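Local coordinates for conserved hypothetical protein (Streptococcus pneumoniae, PDB 2GK4) that probably acts as a phosphopantothenoylcysteine synthetase, joining cysteine to 4'-phosphopantothenate on the pathway to coenzyme A, at residues P99-G104 / K120-A125; T103-V108 / V133-L138; A184-A189 / A202-K207. One frame throughout, in Å; residues are numbered along the deposited sequence. Where two conformers were deposited one is given.

Contact 1. Residues P99-G104 / K120-A125; sequences PVYMTG and KQNHQA
Asn122 turns its side-chain oxygen to the strand and makes the one direct hydrogen bond of the contact: Met102 N donates to Asn122 OD1 at 3.0 Å, bent to 144° at the hydrogen, with the donor tilted from the carbonyl plane. An amide suits this place because its C=O can act as a strand partner would on the edge turned from strand 133-140. The same Asn122 OD1 lies 3.3 Å from Tyr101 CA.

Two waters extend the polar seam. One donates to Val100 O (2.7 Å) and, over a longer distance, to Gln121 OE1, while accepting from Asn122 N; the other donates to both Met102 O and Asn122 O. Within the loop, Gln124 OE1 takes the N-H of Gln121 and Gln124 N returns a bond to Gln121 O, bracing the 3-10 turn 122-124.

The apolar part centres on Tyr101, whose CG stands anti to the backbone N (chi1 -174°). Lys120 CB lies over one face, toward the rim, in a CH-pi contact 4.0 Å from the centroid of the Tyr101 ring. Gln121 O approaches the ring edge, 3.2 Å from Tyr101 CE2, and Ala125 CB comes in obliquely, 3.7 Å from Tyr101 CZ. Alanine fits here because little room remains: its CB is only 3.2 Å from Met102 O. The polar ends look elsewhere, Tyr101 OH to Glu107 and Lys120 NZ to a salt bridge with Glu116, while Phe117 meets the tyrosine ring with nearly parallel planes.

Met102, modelled as selenomethionine, sends its end away from the loop. Val100 and Tyr101 both face Phe137, forming a classic beta bulge in the antiparallel pair of strands 97-104 and 133-140, which continues into the second subunit; the loop covers the edge of strand 97-104.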
loop_
_atom_site.group_PDB
_atom_site.type_symbol
_atom_site.label_atom_id
_atom_site.label_comp_id
_atom_site.label_asym_id
_atom_site.label_seq_id
_atom_site.Cartn_x
_atom_site.Cartn_y
_atom_site.Cartn_z
ATOM N N PRO A 99 -11.990 -0.700 -5.800
ATOM C CA PRO A 99 -12.852 0.359 -5.299
ATOM C C PRO A 99 -13.790 0.922 -6.360
ATOM O O PRO A 99 -13.392 1.095 -7.526
ATOM C CB PRO A 99 -11.852 1.449 -4.882
ATOM C CG PRO A 99 -10.656 0.691 -4.465
ATOM C CD PRO A 99 -10.563 -0.410 -5.506
ATOM N N VAL A 100 -15.036 1.200 -5.958
ATOM C CA VAL A 100 -15.975 1.871 -6.835
ATOM C C VAL A 100 -16.397 3.216 -6.232
ATOM O O VAL A 100 -16.306 4.269 -6.886
ATOM C CB VAL A 100 -17.225 0.991 -7.124
ATOM C CG1 VAL A 100 -18.286 1.789 -7.921
ATOM C CG2 VAL A 100 -16.821 -0.259 -7.893
ATOM N N TYR A 101 -16.799 3.188 -4.968
ATOM C CA TYR A 101 -17.414 4.354 -4.344
ATOM C C TYR A 101 -17.134 4.361 -2.858
ATOM O O TYR A 101 -17.311 3.350 -2.183
ATOM C CB TYR A 101 -18.918 4.315 -4.585
ATOM C CG TYR A 101 -19.677 5.536 -4.129
ATOM C CD1 TYR A 101 -20.571 5.456 -3.069
ATOM C CD2 TYR A 101 -19.533 6.762 -4.781
ATOM C CE1 TYR A 101 -21.311 6.583 -2.655
ATOM C CE2 TYR A 101 -20.275 7.891 -4.378
ATOM C CZ TYR A 101 -21.152 7.788 -3.306
ATOM O OH TYR A 101 -21.908 8.885 -2.892
HETATM N N MSE A 102 -16.694 5.511 -2.359
HETATM C CA MSE A 102 -16.323 5.676 -0.961
HETATM C C MSE A 102 -17.181 6.788 -0.378
HETATM O O MSE A 102 -17.252 7.880 -0.941
HETATM C CB MSE A 102 -14.845 6.070 -0.877
HETATM C CG MSE A 102 -14.383 6.655 0.452
HETATM SE SE MSE A 102 -13.626 5.300 1.580
HETATM C CE MSE A 102 -14.986 4.776 2.329
ATOM N N THR A 103 -17.847 6.519 0.734
ATOM C CA THR A 103 -18.765 7.512 1.307
ATOM C C THR A 103 -18.850 7.402 2.839
ATOM O O THR A 103 -18.209 6.551 3.435
ATOM C CB THR A 103 -20.177 7.421 0.650
ATOM O OG1 THR A 103 -20.927 8.610 0.919
ATOM C CG2 THR A 103 -20.952 6.208 1.153
ATOM N N GLY A 104 -19.640 8.283 3.454
ATOM C CA GLY A 104 -19.875 8.260 4.918
ATOM C C GLY A 104 -20.954 7.249 5.281
ATOM O O GLY A 104 -21.818 6.924 4.463
ATOM N N LYS A 120 -22.422 5.035 -9.009
ATOM C CA LYS A 120 -22.014 6.386 -8.606
ATOM C C LYS A 120 -20.492 6.592 -8.688
ATOM O O LYS A 120 -19.716 5.626 -8.734
ATOM C CB LYS A 120 -22.479 6.685 -7.172
ATOM C CG LYS A 120 -23.990 6.720 -6.989
ATOM C CD LYS A 120 -24.347 7.407 -5.682
ATOM C CE LYS A 120 -25.721 6.975 -5.169
ATOM N NZ LYS A 120 -26.894 7.408 -6.023
ATOM N N GLN A 121 -20.082 7.860 -8.672
ATOM C CA GLN A 121 -18.658 8.220 -8.692
ATOM C C GLN A 121 -18.276 8.937 -7.405
ATOM O O GLN A 121 -19.118 9.615 -6.802
ATOM C CB GLN A 121 -18.361 9.103 -9.917
ATOM C CG GLN A 121 -18.587 8.390 -11.267
ATOM C CD GLN A 121 -17.749 7.110 -11.418
ATOM O OE1 GLN A 121 -16.576 7.069 -11.036
ATOM N NE2 GLN A 121 -18.369 6.050 -11.960
ATOM N N ASN A 122 -17.013 8.822 -6.997
ATOM C CA ASN A 122 -16.558 9.418 -5.741
ATOM C C ASN A 122 -16.896 10.894 -5.563
ATOM O O ASN A 122 -17.169 11.314 -4.443
ATOM C CB ASN A 122 -15.054 9.234 -5.551
ATOM C CG ASN A 122 -14.700 7.890 -4.989
ATOM O OD1 ASN A 122 -15.573 7.084 -4.685
ATOM N ND2 ASN A 122 -13.403 7.638 -4.838
ATOM N N HIS A 123 -16.875 11.666 -6.656
ATOM C CA HIS A 123 -17.154 13.113 -6.591
ATOM C C HIS A 123 -18.596 13.447 -6.184
ATOM O O HIS A 123 -18.908 14.606 -5.899
ATOM C CB HIS A 123 -16.789 13.816 -7.912
ATOM C CG HIS A 123 -17.551 13.318 -9.104
ATOM N ND1 HIS A 123 -18.868 13.657 -9.346
ATOM C CD2 HIS A 123 -17.176 12.516 -10.130
ATOM C CE1 HIS A 123 -19.271 13.077 -10.462
ATOM N NE2 HIS A 123 -18.264 12.375 -10.954
ATOM N N GLN A 124 -19.465 12.435 -6.172
ATOM C CA GLN A 124 -20.853 12.590 -5.737
ATOM C C GLN A 124 -21.018 12.362 -4.225
ATOM O O GLN A 124 -22.077 12.661 -3.653
ATOM C CB GLN A 124 -21.760 11.599 -6.478
ATOM C CG GLN A 124 -21.658 11.625 -7.994
ATOM C CD GLN A 124 -22.648 10.681 -8.655
ATOM O OE1 GLN A 124 -22.261 9.705 -9.295
ATOM N NE2 GLN A 124 -23.945 10.967 -8.495
ATOM N N ALA A 125 -19.978 11.831 -3.589
ATOM C CA ALA A 125 -20.081 11.300 -2.233
ATOM C C ALA A 125 -20.257 12.351 -1.141
ATOM O O ALA A 125 -19.662 13.431 -1.190
ATOM C CB ALA A 125 -18.904 10.418 -1.918
HETATM O O HOH W 1 -15.447 6.616 -8.005
HETATM O O HOH W 2 -15.838 9.833 -2.348
#

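Contact 2. Residues T103-V108 / V133-L138; sequences TGLEEV and VQVLFL
Thr103 and Val135 form a hydrogen-bonded antiparallel pair, with Thr103 N to Val135 O at 2.9 Å and Val135 N to Thr103 O at 2.8 Å, and Gly104 follows opposite Gln134 as a non-hydrogen-bonded pair. The chain then turns into helix 105-110, for which Gly104 is the N-cap. Leu105 N, in the first turn, where a helix has no C=O of its own to offer, donates instead to Val133 O at 3.1 Å, from above the carbonyl plane.

Leu105 fills the angle between helix and strand. Its CG is anti to the backbone N (chi1 -174°), and both branches touch Val133: Leu105 CD2 packs 3.9 Å from Val133 CB, while Leu105 CD1 reaches on to Val135 CG2, also at 3.9 Å. One turn on, Val108 points at the strand. Val108 CG2 rests 3.8 Å from Val135 CB and reaches the Phe137 ring at its edge, 3.9 Å from Phe137 CE1; Val108 CG1 lies in the ring plane, 4.0 Å from Phe137 CZ, so the two side chains meet tip to tip. Branched aliphatic groups suit this buried junction of helix and strand.

Phe117 stacks on the Phe137 ring. Strand 133-140, between strand 97-104 and the second subunit, pairs through Gln134 to Leu138 in an antiparallel ladder with a strand of that other chain, while Val108 and Val133 pack on Leu114 and Leu118 of the second subunit, so helix 105-110 and the strand together line the dimer interface.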
loop_
_atom_site.group_PDB
_atom_site.type_symbol
_atom_site.label_atom_id
_atom_site.label_comp_id
_atom_site.label_asym_id
_atom_site.label_seq_id
_atom_site.Cartn_x
_atom_site.Cartn_y
_atom_site.Cartn_z
ATOM N N THR A 103 -17.847 6.519 0.734
ATOM C CA THR A 103 -18.765 7.512 1.307
ATOM C C THR A 103 -18.850 7.402 2.839
ATOM O O THR A 103 -18.209 6.551 3.435
ATOM C CB THR A 103 -20.177 7.421 0.650
ATOM O OG1 THR A 103 -20.927 8.610 0.919
ATOM C CG2 THR A 103 -20.952 6.208 1.153
ATOM N N GLY A 104 -19.640 8.283 3.454
ATOM C CA GLY A 104 -19.875 8.260 4.918
ATOM C C GLY A 104 -20.954 7.249 5.281
ATOM O O GLY A 104 -21.818 6.924 4.463
ATOM N N LEU A 105 -20.901 6.732 6.502
ATOM C CA LEU A 105 -21.902 5.761 6.963
ATOM C C LEU A 105 -23.350 6.284 6.852
ATOM O O LEU A 105 -24.262 5.511 6.539
ATOM C CB LEU A 105 -21.618 5.333 8.412
ATOM C CG LEU A 105 -22.489 4.206 8.988
ATOM C CD1 LEU A 105 -22.247 2.881 8.284
ATOM C CD2 LEU A 105 -22.257 4.066 10.500
ATOM N N GLU A 106 -23.537 7.574 7.114
ATOM C CA GLU A 106 -24.861 8.202 7.084
ATOM C C GLU A 106 -25.549 8.101 5.714
ATOM O O GLU A 106 -26.724 7.743 5.643
ATOM C CB GLU A 106 -24.785 9.655 7.575
ATOM C CG GLU A 106 -23.503 10.388 7.163
ATOM C CD GLU A 106 -22.379 10.310 8.206
ATOM O OE1 GLU A 106 -22.482 11.029 9.232
ATOM O OE2 GLU A 106 -21.396 9.559 7.983
ATOM N N GLU A 107 -24.811 8.384 4.635
ATOM C CA GLU A 107 -25.334 8.199 3.262
ATOM C C GLU A 107 -25.749 6.742 3.014
ATOM O O GLU A 107 -26.791 6.480 2.402
ATOM C CB GLU A 107 -24.337 8.665 2.180
ATOM C CG GLU A 107 -24.994 8.779 0.787
ATOM C CD GLU A 107 -24.011 8.908 -0.394
ATOM O OE1 GLU A 107 -22.804 9.100 -0.194
ATOM O OE2 GLU A 107 -24.473 8.837 -1.552
ATOM N N VAL A 108 -24.941 5.790 3.484
ATOM C CA VAL A 108 -25.274 4.361 3.357
ATOM C C VAL A 108 -26.539 4.011 4.159
ATOM O O VAL A 108 -27.426 3.310 3.675
ATOM C CB VAL A 108 -24.106 3.447 3.778
ATOM C CG1 VAL A 108 -24.440 1.955 3.521
ATOM C CG2 VAL A 108 -22.823 3.835 2.983
ATOM N N VAL A 133 -17.494 6.940 10.691
ATOM C CA VAL A 133 -17.331 5.708 9.927
ATOM C C VAL A 133 -17.392 6.033 8.452
ATOM O O VAL A 133 -18.246 6.809 8.014
ATOM C CB VAL A 133 -18.424 4.652 10.305
ATOM C CG1 VAL A 133 -18.333 3.395 9.413
ATOM C CG2 VAL A 133 -18.301 4.235 11.756
ATOM N N GLN A 134 -16.484 5.452 7.673
ATOM C CA GLN A 134 -16.588 5.562 6.222
ATOM C C GLN A 134 -16.727 4.164 5.598
ATOM O O GLN A 134 -16.326 3.166 6.196
ATOM C CB GLN A 134 -15.456 6.427 5.645
ATOM C CG GLN A 134 -15.577 7.926 6.061
ATOM C CD GLN A 134 -14.457 8.836 5.524
ATOM O OE1 GLN A 134 -13.388 8.369 5.137
ATOM N NE2 GLN A 134 -14.709 10.146 5.516
ATOM N N VAL A 135 -17.361 4.101 4.430
ATOM C CA VAL A 135 -17.773 2.835 3.844
ATOM C C VAL A 135 -17.331 2.815 2.395
ATOM O O VAL A 135 -17.674 3.721 1.635
ATOM C CB VAL A 135 -19.314 2.682 3.873
ATOM C CG1 VAL A 135 -19.731 1.330 3.315
ATOM C CG2 VAL A 135 -19.843 2.849 5.274
ATOM N N LEU A 136 -16.578 1.792 2.029
ATOM C CA LEU A 136 -16.084 1.635 0.654
ATOM C C LEU A 136 -16.763 0.438 -0.015
ATOM O O LEU A 136 -16.747 -0.665 0.543
ATOM C CB LEU A 136 -14.543 1.458 0.658
ATOM C CG LEU A 136 -13.905 1.121 -0.704
ATOM C CD1 LEU A 136 -14.009 2.302 -1.645
ATOM C CD2 LEU A 136 -12.438 0.654 -0.522
ATOM N N PHE A 137 -17.346 0.668 -1.202
ATOM C CA PHE A 137 -17.949 -0.390 -2.018
ATOM C C PHE A 137 -16.939 -0.785 -3.075
ATOM O O PHE A 137 -16.351 0.087 -3.721
ATOM C CB PHE A 137 -19.246 0.110 -2.672
ATOM C CG PHE A 137 -20.327 0.448 -1.661
ATOM C CD1 PHE A 137 -20.362 1.711 -1.060
ATOM C CD2 PHE A 137 -21.252 -0.524 -1.261
ATOM C CE1 PHE A 137 -21.333 2.029 -0.088
ATOM C CE2 PHE A 137 -22.241 -0.228 -0.289
ATOM C CZ PHE A 137 -22.276 1.041 0.298
ATOM N N LEU A 138 -16.764 -2.091 -3.259
ATOM C CA LEU A 138 -15.796 -2.607 -4.225
ATOM C C LEU A 138 -16.499 -3.617 -5.108
ATOM O O LEU A 138 -17.377 -4.367 -4.621
ATOM C CB LEU A 138 -14.627 -3.276 -3.514
ATOM C CG LEU A 138 -13.827 -2.451 -2.493
ATOM C CD1 LEU A 138 -14.426 -2.582 -1.088
ATOM C CD2 LEU A 138 -12.383 -2.904 -2.523
#

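Contact 3. Residues A184-A189 / A202-K207; sequences ADLIIA and AIFVEK
Asp185 touches Glu206 just before the strand pairing begins: Asp185 O is 3.8 Å from Glu206 CG, and two waters bridge that carbonyl, one to Lys207 N and the other to Glu206 OE2. Glu206 OE2 also forms a salt bridge with Lys226.

Leu186 carries CG anti to its backbone N (chi1 168°); from there Leu186 CD1 lies 3.5 Å from Val205 O and Leu186 CD2 lies 3.8 Å from Phe204 CD2.

Ile187 pairs with Val205 through two hydrogen bonds, that from Ile187 N to Val205 O almost straight at 174°. Its side chain turns to the other face, toward Leu179 of helix 168-182.

Ile188 and Phe204 lie side by side, pointing the same way. Ile188 CG1 sits over the ring centre, 3.8 Å from the Phe204 centroid, in a CH-pi contact; Ile188 CD1 reaches Phe204 CZ at 3.6 Å, and Ile188 CG2 packs 3.9 Å from Ala202 CB. A beta-branched chain puts CG1 and CD1 over the ring and CG2 on the alanine at once.

Ala189, doubly hydrogen-bonded to Ile203, has only a methyl group to pack on Leu171 of helix 168-182. Helix 216-228 covers the Leu186, Ile188 and Phe204 face. Strand 186-191 pairs in parallel with strand 156-163 on one edge and forms an antiparallel beta hairpin with strand 202-205 on the other, within an alpha-beta-alpha sandwich of Rossmann type.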
loop_
_atom_site.group_PDB
_atom_site.type_symbol
_atom_site.label_atom_id
_atom_site.label_comp_id
_atom_site.label_asym_id
_atom_site.label_seq_id
_atom_site.Cartn_x
_atom_site.Cartn_y
_atom_site.Cartn_z
ATOM N N ALA A 184 -5.011 -24.568 -16.577
ATOM C CA ALA A 184 -3.648 -24.525 -16.127
ATOM C C ALA A 184 -3.123 -25.926 -16.186
ATOM O O ALA A 184 -3.889 -26.913 -16.103
ATOM C CB ALA A 184 -3.545 -23.949 -14.686
ATOM N N ASP A 185 -1.812 -25.986 -16.290
ATOM C CA ASP A 185 -1.085 -27.192 -16.443
ATOM C C ASP A 185 -0.701 -27.733 -15.042
ATOM O O ASP A 185 -0.723 -28.940 -14.772
ATOM C CB ASP A 185 0.097 -26.844 -17.328
ATOM C CG ASP A 185 -0.329 -26.552 -18.791
ATOM O OD1 ASP A 185 -0.808 -25.408 -19.189
ATOM O OD2 ASP A 185 -0.190 -27.521 -19.553
ATOM N N LEU A 186 -0.446 -26.797 -14.138
ATOM C CA LEU A 186 0.101 -27.062 -12.828
ATOM C C LEU A 186 -0.373 -25.949 -11.928
ATOM O O LEU A 186 -0.319 -24.777 -12.317
ATOM C CB LEU A 186 1.629 -27.052 -12.885
ATOM C CG LEU A 186 2.398 -27.043 -11.560
ATOM C CD1 LEU A 186 2.105 -28.364 -10.786
ATOM C CD2 LEU A 186 3.924 -26.905 -11.831
ATOM N N ILE A 187 -0.859 -26.317 -10.738
ATOM C CA ILE A 187 -1.127 -25.339 -9.679
ATOM C C ILE A 187 -0.300 -25.705 -8.451
ATOM O O ILE A 187 -0.397 -26.829 -7.923
ATOM C CB ILE A 187 -2.646 -25.282 -9.276
ATOM C CG1 ILE A 187 -3.552 -24.772 -10.411
ATOM C CG2 ILE A 187 -2.851 -24.399 -8.081
ATOM C CD1 ILE A 187 -3.271 -23.351 -10.884
ATOM N N ILE A 188 0.498 -24.756 -7.978
ATOM C CA ILE A 188 1.297 -24.943 -6.776
ATOM C C ILE A 188 0.479 -24.412 -5.594
ATOM O O ILE A 188 0.278 -23.183 -5.433
ATOM C CB ILE A 188 2.670 -24.287 -6.926
ATOM C CG1 ILE A 188 3.429 -24.930 -8.108
ATOM C CG2 ILE A 188 3.499 -24.363 -5.607
ATOM C CD1 ILE A 188 4.670 -24.198 -8.500
ATOM N N ALA A 189 -0.033 -25.341 -4.803
ATOM C CA ALA A 189 -0.945 -25.007 -3.713
ATOM C C ALA A 189 -0.172 -24.941 -2.393
ATOM O O ALA A 189 0.745 -25.724 -2.174
ATOM C CB ALA A 189 -2.073 -26.034 -3.623
ATOM N N ALA A 202 4.604 -27.021 0.032
ATOM C CA ALA A 202 3.760 -26.814 -1.141
ATOM C C ALA A 202 3.481 -28.120 -1.854
ATOM O O ALA A 202 4.245 -29.095 -1.749
ATOM C CB ALA A 202 4.408 -25.818 -2.119
ATOM N N ILE A 203 2.364 -28.135 -2.554
ATOM C CA ILE A 203 1.941 -29.318 -3.292
ATOM C C ILE A 203 1.793 -28.908 -4.732
ATOM O O ILE A 203 1.001 -28.014 -5.056
ATOM C CB ILE A 203 0.615 -29.870 -2.747
ATOM C CG1 ILE A 203 0.665 -29.979 -1.197
ATOM C CG2 ILE A 203 0.214 -31.185 -3.462
ATOM C CD1 ILE A 203 -0.680 -30.183 -0.552
ATOM N N PHE A 204 2.537 -29.589 -5.605
ATOM C CA PHE A 204 2.449 -29.375 -7.049
ATOM C C PHE A 204 1.274 -30.221 -7.525
ATOM O O PHE A 204 1.357 -31.459 -7.546
ATOM C CB PHE A 204 3.773 -29.801 -7.724
ATOM C CG PHE A 204 4.858 -28.764 -7.649
ATOM C CD1 PHE A 204 5.204 -28.152 -6.431
ATOM C CD2 PHE A 204 5.574 -28.425 -8.803
ATOM C CE1 PHE A 204 6.228 -27.193 -6.375
ATOM C CE2 PHE A 204 6.608 -27.488 -8.763
ATOM C CZ PHE A 204 6.947 -26.877 -7.555
ATOM N N VAL A 205 0.162 -29.545 -7.790
ATOM C CA VAL A 205 -1.071 -30.170 -8.175
ATOM C C VAL A 205 -1.231 -30.199 -9.706
ATOM O O VAL A 205 -1.334 -29.146 -10.417
ATOM C CB VAL A 205 -2.306 -29.483 -7.486
ATOM C CG1 VAL A 205 -3.599 -30.210 -7.838
ATOM C CG2 VAL A 205 -2.142 -29.486 -5.964
ATOM N N GLU A 206 -1.288 -31.420 -10.212
ATOM C CA GLU A 206 -1.682 -31.642 -11.582
ATOM C C GLU A 206 -2.997 -32.418 -11.641
ATOM O O GLU A 206 -3.547 -32.828 -10.630
ATOM C CB GLU A 206 -0.563 -32.374 -12.324
ATOM C CG GLU A 206 0.724 -31.569 -12.409
ATOM C CD GLU A 206 1.902 -32.405 -12.867
ATOM O OE1 GLU A 206 2.126 -33.497 -12.325
ATOM O OE2 GLU A 206 2.642 -31.974 -13.762
ATOM N N LYS A 207 -3.497 -32.617 -12.852
ATOM C CA LYS A 207 -4.790 -33.234 -13.058
ATOM C C LYS A 207 -4.895 -34.581 -12.345
ATOM O O LYS A 207 -5.844 -34.824 -11.609
ATOM C CB LYS A 207 -4.995 -33.411 -14.554
ATOM C CG LYS A 207 -6.377 -33.874 -14.939
ATOM C CD LYS A 207 -6.763 -33.251 -16.276
ATOM C CE LYS A 207 -6.111 -33.958 -17.458
ATOM N NZ LYS A 207 -7.075 -34.035 -18.616
HETATM O O HOH W 3 -2.137 -31.058 -15.170
HETATM O O HOH W 4 2.200 -30.172 -15.571
#

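Contacts 1 and 2 share Thr103 and Gly104 and hold opposite edges of strand 97-104: the loop 120-125 on one, strand 133-140 on the other. A probable hydrogen bond from Tyr101 OH to Glu107 OE1 links them. Contact 1 is partly buried and combines a tyrosine packed on the loop with an amide and two waters, whereas contact 2 is buried, with ladder bonds and aliphatic packing beside the second subunit. Contact 3 lies about 40 Å from either, centre to centre, across the middle of the chain. It too is a buried antiparallel pairing, but its faces are covered by helices of its own chain, while its wet end resembles contact 1.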